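Local coordinates for Serine/threonine-protein kinase Tel1 (Chaetomium thermophilum, PDB 6SKY) that probably phosphorylates serine or threonine followed by glutamine in its protein targets, acting as an ATM-family kinase that signals DNA damage, at residues D1686-G1691 with L1787-G1792; P1760-H1765 with R1796-V1801; V1778-L1783 with V1802-A1807; P1430-L1435 with P1470-G1475. One frame throughout, in Å; residues are numbered along the deposited sequence.

Contact 1: D1686-G1691 with L1787-G1792; sequences DCFTAG and LSKVKG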
# COMPACT_ATOMS: atom_id res chain seq x y z
N ASP A 1686 19.03 67.22 1.08
CA ASP A 1686 18.67 68.62 0.88
C ASP A 1686 19.92 69.46 1.04
O ASP A 1686 21.05 68.96 1.03
CB ASP A 1686 17.57 69.03 1.85
CG ASP A 1686 17.73 68.39 3.21
OD1 ASP A 1686 17.96 67.17 3.25
OD2 ASP A 1686 17.62 69.10 4.23
N CYS A 1687 19.76 70.78 1.17
CA CYS A 1687 20.92 71.64 1.35
C CYS A 1687 21.67 71.29 2.63
O CYS A 1687 22.89 71.13 2.62
CB CYS A 1687 20.47 73.11 1.38
SG CYS A 1687 21.77 74.25 1.88
N PHE A 1688 20.94 71.12 3.73
CA PHE A 1688 21.57 70.91 5.03
C PHE A 1688 22.35 69.60 5.06
O PHE A 1688 23.51 69.56 5.49
CB PHE A 1688 20.50 70.91 6.12
CG PHE A 1688 21.05 71.13 7.48
CD1 PHE A 1688 22.30 71.69 7.66
CD2 PHE A 1688 20.32 70.76 8.60
CE1 PHE A 1688 22.80 71.90 8.92
CE2 PHE A 1688 20.82 70.96 9.86
CZ PHE A 1688 22.07 71.53 10.02
N THR A 1689 21.72 68.52 4.61
CA THR A 1689 22.35 67.21 4.66
C THR A 1689 23.56 67.13 3.74
O THR A 1689 24.61 66.61 4.13
CB THR A 1689 21.32 66.14 4.31
OG1 THR A 1689 20.42 65.99 5.42
CG2 THR A 1689 21.98 64.83 4.02
N ALA A 1690 23.44 67.63 2.52
CA ALA A 1690 24.59 67.66 1.63
C ALA A 1690 25.71 68.52 2.20
O ALA A 1690 26.89 68.23 1.99
CB ALA A 1690 24.18 68.14 0.25
N GLY A 1691 25.36 69.58 2.93
CA GLY A 1691 26.39 70.41 3.54
C GLY A 1691 27.13 69.68 4.64
O GLY A 1691 28.37 69.73 4.71
N LEU A 1787 24.86 61.75 12.40
CA LEU A 1787 24.01 60.76 13.07
C LEU A 1787 22.81 61.43 13.72
O LEU A 1787 21.71 60.87 13.72
CB LEU A 1787 24.81 59.99 14.11
CG LEU A 1787 25.82 58.98 13.56
CD1 LEU A 1787 26.82 58.61 14.63
CD2 LEU A 1787 25.12 57.75 13.07
N SER A 1788 22.99 62.64 14.25
CA SER A 1788 21.88 63.31 14.92
C SER A 1788 20.94 64.00 13.94
O SER A 1788 19.73 64.01 14.15
CB SER A 1788 22.43 64.31 15.93
OG SER A 1788 23.59 64.93 15.42
N LYS A 1789 21.48 64.58 12.86
CA LYS A 1789 20.64 65.33 11.94
C LYS A 1789 19.92 64.42 10.96
O LYS A 1789 18.69 64.35 10.96
CB LYS A 1789 21.47 66.36 11.19
CG LYS A 1789 22.31 67.26 12.07
CD LYS A 1789 21.50 68.35 12.72
CE LYS A 1789 22.42 69.41 13.29
NZ LYS A 1789 21.68 70.65 13.67
N VAL A 1790 20.67 63.70 10.13
CA VAL A 1790 20.07 62.93 9.05
C VAL A 1790 19.21 61.81 9.61
O VAL A 1790 19.56 61.17 10.61
CB VAL A 1790 21.16 62.36 8.13
CG1 VAL A 1790 20.54 61.73 6.91
CG2 VAL A 1790 22.12 63.45 7.73
N LYS A 1791 18.07 61.58 8.97
CA LYS A 1791 17.11 60.59 9.43
C LYS A 1791 17.39 59.24 8.78
O LYS A 1791 17.58 59.15 7.57
CB LYS A 1791 15.69 61.04 9.10
CG LYS A 1791 14.67 59.93 9.07
CD LYS A 1791 13.32 60.44 8.61
CE LYS A 1791 12.30 59.32 8.53
NZ LYS A 1791 10.93 59.83 8.24
N GLY A 1792 17.41 58.19 9.60
CA GLY A 1792 17.67 56.86 9.10
C GLY A 1792 19.11 56.55 8.79
O GLY A 1792 19.39 55.49 8.23
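Two helix ends of the alpha solenoid meet here: the first turn of helix 1687-1706, with Phe1688 and Thr1689, faces the last residue of helix 1783-1789, Lys1789, and Val1790 just beyond it. The CA atoms of Thr1689 and Val1790 lie 6.5 Å apart, the closest CA pair of the two segments. Phe1688 receives the lysine at the rim of its ring. Lys1789 NZ sits 3.8 Å from Phe1688 CZ and close to the ring plane, so the ammonium group does not lie over the pi face and the geometry is not that of a cation-pi pair. The Lys1789 chain, bent at its second torsion (chi2 -77°), crosses the ring obliquely: CD, 3.9 Å from Phe1688 CE2, stands off to one side of the ring plane. Deeper in, Val1790 CG2 meets the Thr1689 side chain at about a right angle, 3.8 Å from Thr1689 OG1 and 4.0 Å from Thr1689 CG2. The hydroxyl also donates a weak hydrogen bond within its own segment, from Thr1689 OG1 to Asp1686 OD1 at 3.5 Å. Leu1681 of helix 1670-1684 touches both Thr1689 and Val1790. With no hydrogen bond across it and 161 Å² buried, the contact joins helix termini at the surface of an alpha solenoid.

Contact 2: P1760-H1765 with R1796-V1801; sequences PNWSQH and RAFPFV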
# COMPACT_ATOMS: atom_id res chain seq x y z
N PRO A 1760 12.32 54.80 19.55
CA PRO A 1760 12.70 54.73 18.13
C PRO A 1760 14.01 55.41 17.78
O PRO A 1760 14.36 55.49 16.60
CB PRO A 1760 11.52 55.41 17.42
CG PRO A 1760 10.39 55.28 18.37
CD PRO A 1760 11.00 55.43 19.72
N ASN A 1761 14.73 55.92 18.77
CA ASN A 1761 16.02 56.55 18.55
C ASN A 1761 17.12 55.89 19.35
O ASN A 1761 18.10 56.53 19.72
CB ASN A 1761 15.96 58.04 18.87
CG ASN A 1761 15.14 58.82 17.86
OD1 ASN A 1761 14.07 59.32 18.18
ND2 ASN A 1761 15.65 58.92 16.65
N TRP A 1762 16.97 54.59 19.64
CA TRP A 1762 18.01 53.87 20.37
C TRP A 1762 19.30 53.83 19.56
O TRP A 1762 20.39 54.08 20.08
CB TRP A 1762 17.53 52.47 20.70
CG TRP A 1762 18.60 51.55 21.17
CD1 TRP A 1762 19.17 51.52 22.40
CD2 TRP A 1762 19.23 50.50 20.42
NE1 TRP A 1762 20.11 50.53 22.47
CE2 TRP A 1762 20.16 49.89 21.26
CE3 TRP A 1762 19.09 50.03 19.12
CZ2 TRP A 1762 20.95 48.84 20.84
CZ3 TRP A 1762 19.87 48.99 18.71
CH2 TRP A 1762 20.79 48.41 19.57
N SER A 1763 19.18 53.52 18.27
CA SER A 1763 20.36 53.37 17.43
C SER A 1763 21.14 54.67 17.33
O SER A 1763 22.37 54.66 17.40
CB SER A 1763 19.95 52.89 16.05
OG SER A 1763 18.79 53.58 15.62
N GLN A 1764 20.45 55.79 17.19
CA GLN A 1764 21.13 57.08 17.03
C GLN A 1764 21.87 57.48 18.29
O GLN A 1764 23.04 57.88 18.24
CB GLN A 1764 20.10 58.13 16.64
CG GLN A 1764 20.54 59.54 16.90
CD GLN A 1764 19.40 60.51 16.72
OE1 GLN A 1764 18.43 60.22 16.03
NE2 GLN A 1764 19.51 61.67 17.35
N HIS A 1765 21.21 57.37 19.44
CA HIS A 1765 21.85 57.69 20.71
C HIS A 1765 23.04 56.78 20.98
O HIS A 1765 24.11 57.25 21.38
CB HIS A 1765 20.83 57.60 21.84
CG HIS A 1765 19.65 58.50 21.66
ND1 HIS A 1765 19.73 59.70 21.00
CD2 HIS A 1765 18.36 58.36 22.05
CE1 HIS A 1765 18.54 60.27 20.99
NE2 HIS A 1765 17.69 59.48 21.62
N ARG A 1796 21.60 52.63 9.24
CA ARG A 1796 22.43 52.15 8.14
C ARG A 1796 23.89 52.09 8.52
O ARG A 1796 24.64 51.30 7.94
CB ARG A 1796 22.25 53.02 6.90
CG ARG A 1796 20.81 53.24 6.51
CD ARG A 1796 20.64 53.38 5.01
NE ARG A 1796 21.46 54.44 4.43
CZ ARG A 1796 21.13 55.73 4.44
NH1 ARG A 1796 20.00 56.13 5.00
NH2 ARG A 1796 21.93 56.62 3.88
N ALA A 1797 24.32 52.90 9.48
CA ALA A 1797 25.73 53.01 9.83
C ALA A 1797 26.10 52.31 11.12
O ALA A 1797 27.27 52.30 11.48
CB ALA A 1797 26.13 54.48 9.92
N PHE A 1798 25.13 51.74 11.83
CA PHE A 1798 25.41 51.14 13.14
C PHE A 1798 26.48 50.06 13.12
O PHE A 1798 27.39 50.11 13.96
CB PHE A 1798 24.09 50.63 13.71
CG PHE A 1798 24.14 50.33 15.16
CD1 PHE A 1798 24.16 51.35 16.08
CD2 PHE A 1798 24.16 49.03 15.61
CE1 PHE A 1798 24.21 51.08 17.41
CE2 PHE A 1798 24.20 48.76 16.94
CZ PHE A 1798 24.23 49.78 17.84
N PRO A 1799 26.44 49.05 12.24
CA PRO A 1799 27.48 48.02 12.29
C PRO A 1799 28.87 48.55 12.05
O PRO A 1799 29.82 48.11 12.71
CB PRO A 1799 27.05 47.05 11.18
CG PRO A 1799 25.63 47.27 11.04
CD PRO A 1799 25.43 48.71 11.22
N PHE A 1800 29.03 49.49 11.13
CA PHE A 1800 30.35 50.03 10.84
C PHE A 1800 30.91 50.78 12.04
O PHE A 1800 32.10 50.68 12.35
CB PHE A 1800 30.28 50.95 9.63
CG PHE A 1800 29.72 50.29 8.41
CD1 PHE A 1800 30.32 49.18 7.88
CD2 PHE A 1800 28.62 50.79 7.79
CE1 PHE A 1800 29.82 48.58 6.77
CE2 PHE A 1800 28.11 50.19 6.68
CZ PHE A 1800 28.72 49.09 6.17
N VAL A 1801 30.06 51.52 12.74
CA VAL A 1801 30.51 52.25 13.92
C VAL A 1801 30.93 51.28 15.01
O VAL A 1801 31.99 51.44 15.63
CB VAL A 1801 29.42 53.21 14.40
CG1 VAL A 1801 29.85 53.90 15.67
CG2 VAL A 1801 29.11 54.23 13.34
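Phe1798 carries this contact between neighbouring helices of the alpha solenoid, reaching from helix 1793-1808 to the first turn of helix 1762-1771. Its CB leaves the backbone in the direction of the other segment, and the nearest CA pair, Ser1763 and Phe1798, is 7.0 Å apart. With CG anti to the backbone N (chi1 -165°), the ring extends toward the facing helix. Along one side of the ring, CD1 of Phe1798 comes to 4.0 Å from Ser1763 O, and CE1 of Phe1798 lies equally near that carbonyl oxygen; CD1 is also 4.5 Å from Ser1763 CB. At the far end, CZ reaches the six-membered ring of Trp1762. The centroids of those two rings are 5.5 Å apart and their planes are inclined at 45°, an oblique pairing intermediate between parallel stacking and a T-shaped geometry. All three touching residues are buried, and the contact across the segments is made without a hydrogen bond. Helix 1836-1849 also touches both rings, Leu1842 on Trp1762 and Thr1845 on Phe1798, while Trp1827 meets the indole edge-to-face. The nearest atoms of the two aromatic side chains are Trp1762 CH2 and Phe1798 CZ, 4.1 Å apart.

Contact 3: V1778-L1783 with V1802-A1807; sequences VTLRVL and VHLVLA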
# COMPACT_ATOMS: atom_id res chain seq x y z
N VAL A 1778 39.49 59.66 12.71
CA VAL A 1778 38.88 60.81 12.07
C VAL A 1778 37.55 60.47 11.43
O VAL A 1778 36.72 61.36 11.21
CB VAL A 1778 39.84 61.42 11.04
CG1 VAL A 1778 39.88 60.58 9.80
CG2 VAL A 1778 39.44 62.84 10.70
N THR A 1779 37.29 59.19 11.15
CA THR A 1779 36.03 58.82 10.51
C THR A 1779 34.89 58.76 11.51
O THR A 1779 33.73 58.92 11.12
CB THR A 1779 36.18 57.49 9.79
OG1 THR A 1779 37.49 57.40 9.22
CG2 THR A 1779 35.16 57.38 8.68
N LEU A 1780 35.18 58.51 12.78
CA LEU A 1780 34.16 58.52 13.81
C LEU A 1780 33.98 59.88 14.45
O LEU A 1780 32.99 60.09 15.15
CB LEU A 1780 34.49 57.51 14.91
CG LEU A 1780 34.43 56.02 14.65
CD1 LEU A 1780 35.01 55.31 15.84
CD2 LEU A 1780 33.01 55.57 14.42
N ARG A 1781 34.93 60.79 14.25
CA ARG A 1781 34.86 62.09 14.89
C ARG A 1781 33.87 63.00 14.19
O ARG A 1781 33.27 63.88 14.83
CB ARG A 1781 36.24 62.72 14.92
CG ARG A 1781 36.37 63.95 15.77
CD ARG A 1781 37.55 64.74 15.30
NE ARG A 1781 38.71 63.88 15.08
CZ ARG A 1781 39.74 64.22 14.31
NH1 ARG A 1781 39.75 65.39 13.70
NH2 ARG A 1781 40.75 63.38 14.16
N VAL A 1782 33.68 62.82 12.89
CA VAL A 1782 32.83 63.69 12.09
C VAL A 1782 31.42 63.13 12.01
O VAL A 1782 30.57 63.67 11.30
CB VAL A 1782 33.42 63.85 10.68
CG1 VAL A 1782 34.86 64.24 10.76
CG2 VAL A 1782 33.27 62.57 9.92
N LEU A 1783 31.16 62.06 12.74
CA LEU A 1783 29.88 61.38 12.64
C LEU A 1783 28.75 62.01 13.47
O LEU A 1783 27.65 62.16 12.94
CB LEU A 1783 30.01 59.91 13.02
CG LEU A 1783 30.34 58.96 11.87
CD1 LEU A 1783 30.17 57.54 12.33
CD2 LEU A 1783 29.46 59.23 10.67
N VAL A 1802 30.09 50.28 15.29
CA VAL A 1802 30.42 49.31 16.33
C VAL A 1802 31.74 48.63 16.02
O VAL A 1802 32.61 48.49 16.89
CB VAL A 1802 29.28 48.29 16.48
CG1 VAL A 1802 29.73 47.17 17.36
CG2 VAL A 1802 28.08 48.94 17.06
N HIS A 1803 31.92 48.21 14.76
CA HIS A 1803 33.16 47.53 14.40
C HIS A 1803 34.36 48.45 14.53
O HIS A 1803 35.41 48.03 15.01
CB HIS A 1803 33.07 46.97 12.99
CG HIS A 1803 34.36 46.42 12.49
ND1 HIS A 1803 34.92 46.81 11.29
CD2 HIS A 1803 35.21 45.52 13.02
CE1 HIS A 1803 36.06 46.17 11.11
NE2 HIS A 1803 36.26 45.38 12.14
N LEU A 1804 34.24 49.70 14.08
CA LEU A 1804 35.37 50.61 14.16
C LEU A 1804 35.79 50.86 15.60
O LEU A 1804 36.98 50.87 15.91
CB LEU A 1804 35.04 51.93 13.47
CG LEU A 1804 35.16 51.95 11.95
CD1 LEU A 1804 34.57 53.21 11.41
CD2 LEU A 1804 36.61 51.86 11.56
N VAL A 1805 34.82 51.03 16.50
CA VAL A 1805 35.17 51.26 17.89
C VAL A 1805 35.81 50.02 18.50
O VAL A 1805 36.84 50.11 19.19
CB VAL A 1805 33.92 51.68 18.68
CG1 VAL A 1805 34.21 51.69 20.15
CG2 VAL A 1805 33.48 53.04 18.23
N LEU A 1806 35.21 48.85 18.29
CA LEU A 1806 35.75 47.63 18.88
C LEU A 1806 37.14 47.33 18.34
O LEU A 1806 38.00 46.85 19.08
CB LEU A 1806 34.82 46.45 18.62
CG LEU A 1806 33.46 46.42 19.31
CD1 LEU A 1806 32.71 45.21 18.85
CD2 LEU A 1806 33.63 46.37 20.79
N ALA A 1807 37.37 47.59 17.06
CA ALA A 1807 38.68 47.34 16.49
C ALA A 1807 39.70 48.35 16.96
O ALA A 1807 40.88 48.02 17.09
CB ALA A 1807 38.60 47.36 14.97
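Leu1780 meets Leu1804 and Val1805 in a buried helix-to-helix contact of the alpha solenoid, where the short, weakly bonded helical turn about 1778-1781 lies against helix 1793-1808. The nearest CA atoms, those of Leu1780 and Leu1804, are 8.0 Å apart, and the segments bury 150 Å² between them.

The interaction between the segments is apolar. Leu1780 enters with both methyl branches. Its CG stands anti to its own carbonyl carbon (chi1 -70°), and from there the fork reaches two successive residues of the facing helix. CD2 of Leu1780 lies 4.1 Å from CD1 of Leu1804; these two leucines point past one another in opposite senses. CD1 of Leu1780 is 4.1 Å from CB of Leu1804, close to the root of that side chain. Val1805, by contrast, stands at about a right angle to Leu1780 and offers its CG2 branch.

No hydrogen bond crosses between the segments; polar side chains of both find partners outside them. His1803 ND1, on helix 1793-1808, is hydrogen-bonded to Ser1670 OG, and Arg1781 NE, on the short turn, is hydrogen-bonded to Pro1775 O. Leu1674 of helix 1670-1684 touches both Leu1804 and Leu1783, so a third helix adjoins the apolar contact. Between the two segments the closest approach is that of Leu1780 CD1 to Val1805 CG2, 3.6 Å.

Contact 4: P1430-L1435 with P1470-G1475; sequences PLEMLL and PSFLAG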
# COMPACT_ATOMS: atom_id res chain seq x y z
N PRO A 1430 32.63 71.03 -8.14
CA PRO A 1430 31.84 72.26 -7.96
C PRO A 1430 30.77 72.44 -9.02
O PRO A 1430 29.68 72.94 -8.71
CB PRO A 1430 32.91 73.36 -8.05
CG PRO A 1430 34.11 72.72 -7.55
CD PRO A 1430 34.07 71.31 -8.04
N LEU A 1431 31.05 72.04 -10.26
CA LEU A 1431 30.04 72.10 -11.31
C LEU A 1431 28.83 71.26 -10.94
O LEU A 1431 27.68 71.73 -11.02
CB LEU A 1431 30.65 71.61 -12.62
CG LEU A 1431 29.74 71.56 -13.84
CD1 LEU A 1431 29.19 72.93 -14.13
CD2 LEU A 1431 30.49 71.02 -15.03
N GLU A 1432 29.06 70.01 -10.55
CA GLU A 1432 27.97 69.11 -10.19
C GLU A 1432 27.18 69.65 -9.01
O GLU A 1432 25.95 69.62 -9.01
CB GLU A 1432 28.52 67.73 -9.87
CG GLU A 1432 29.40 67.14 -10.94
CD GLU A 1432 30.07 65.86 -10.51
OE1 GLU A 1432 29.88 65.45 -9.34
OE2 GLU A 1432 30.79 65.25 -11.33
N MET A 1433 27.88 70.14 -7.99
CA MET A 1433 27.21 70.68 -6.82
C MET A 1433 26.34 71.87 -7.19
O MET A 1433 25.18 71.96 -6.76
CB MET A 1433 28.23 71.08 -5.76
CG MET A 1433 27.63 71.87 -4.64
SD MET A 1433 28.61 73.30 -4.18
CE MET A 1433 27.46 74.13 -3.09
N LEU A 1434 26.87 72.79 -8.00
CA LEU A 1434 26.12 73.98 -8.36
C LEU A 1434 24.89 73.64 -9.18
O LEU A 1434 23.80 74.16 -8.93
CB LEU A 1434 27.02 74.95 -9.12
CG LEU A 1434 27.97 75.77 -8.25
CD1 LEU A 1434 28.94 76.55 -9.11
CD2 LEU A 1434 27.18 76.71 -7.37
N LEU A 1435 25.05 72.77 -10.18
CA LEU A 1435 23.90 72.35 -10.98
C LEU A 1435 22.83 71.72 -10.10
O LEU A 1435 21.66 72.12 -10.12
CB LEU A 1435 24.34 71.39 -12.07
CG LEU A 1435 25.22 71.97 -13.18
CD1 LEU A 1435 25.65 70.89 -14.14
CD2 LEU A 1435 24.47 73.04 -13.92
N PRO A 1470 29.20 61.11 -18.20
CA PRO A 1470 27.84 60.93 -18.73
C PRO A 1470 26.87 60.37 -17.71
O PRO A 1470 25.67 60.59 -17.85
CB PRO A 1470 28.06 59.94 -19.88
CG PRO A 1470 29.22 59.14 -19.45
CD PRO A 1470 30.12 60.08 -18.69
N SER A 1471 27.36 59.66 -16.70
CA SER A 1471 26.47 59.11 -15.68
C SER A 1471 25.87 60.21 -14.82
O SER A 1471 24.73 60.07 -14.36
CB SER A 1471 27.23 58.11 -14.81
OG SER A 1471 27.89 57.15 -15.62
N PHE A 1472 26.61 61.29 -14.58
CA PHE A 1472 26.03 62.43 -13.88
C PHE A 1472 25.02 63.15 -14.76
O PHE A 1472 23.95 63.56 -14.29
CB PHE A 1472 27.12 63.41 -13.44
CG PHE A 1472 26.60 64.77 -13.09
CD1 PHE A 1472 26.09 65.03 -11.83
CD2 PHE A 1472 26.62 65.79 -14.01
CE1 PHE A 1472 25.61 66.27 -11.51
CE2 PHE A 1472 26.14 67.03 -13.70
CZ PHE A 1472 25.63 67.27 -12.45
N LEU A 1473 25.36 63.33 -16.04
CA LEU A 1473 24.50 64.10 -16.92
C LEU A 1473 23.20 63.38 -17.21
O LEU A 1473 22.16 64.02 -17.37
CB LEU A 1473 25.23 64.43 -18.22
CG LEU A 1473 24.46 65.36 -19.15
CD1 LEU A 1473 24.04 66.61 -18.42
CD2 LEU A 1473 25.32 65.71 -20.33
N ALA A 1474 23.22 62.05 -17.27
CA ALA A 1474 21.98 61.30 -17.46
C ALA A 1474 20.99 61.59 -16.34
O ALA A 1474 19.84 61.96 -16.59
CB ALA A 1474 22.28 59.81 -17.54
N GLY A 1475 21.43 61.43 -15.10
CA GLY A 1475 20.54 61.67 -13.98
C GLY A 1475 20.13 63.12 -13.85
O GLY A 1475 18.96 63.41 -13.57
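Glu1432 is the first residue of 1430-1435 to pack closely on Phe1472, and it does so with its aliphatic part. Its CB lies 3.6 Å from Phe1472 CE1, and its CG stands over the centre of the ring, 3.9 Å from the centroid and 9° off the ring normal, which is CH-pi geometry. Even the backbone joins in, Glu1432 CA being 3.7 Å from Phe1472 CZ. Beyond CG the chain is extended (chi2 173°), and the carboxylate is stacked against the phenyl with 16° between their planes; its OE2 is hydrogen-bonded to the hydroxyl of Tyr1465. This is helix-on-helix packing near the modelled N-terminal end of the alpha solenoid, between helices 1429-1441 and 1470-1487, with the CA atoms of the two segments nearest at Glu1432 and Phe1472, 7.9 Å apart. One turn further on, Leu1435 addresses the same ring from a different direction: its CD1 lies at the ring edge, near the plane, 3.9 Å from Phe1472 CE2. Were Phe1472 replaced by an alanine, the Glu1432 methylenes and the Leu1435 methyl would probably lose their shared partner and a gap would open between the helices. Leu1435 also packs on Leu1458 and Ile1459 of helix 1448-1461.

In the fold
Contacts 2 and 3 form the buried pair: both draw on helix 1793-1808, their centres are 12 Å apart, and Val1801 of contact 2 packs on Leu1780 and Leu1783 of contact 3. Their chemistry still differs, aromatic and oblique in one, purely aliphatic in the other. Contact 1 lies at the surface, where a lysine and a threonine mix with apolar groups; it touches contact 2 through Gln1764, which packs on Leu1787 and Ser1788. Contact 4, partly buried, comes earlier in the chain and stands apart, its nearest atoms about 7 Å from contact 1 and about 18 Å from contacts 2 and 3. None of the four has a hydrogen bond between its segments.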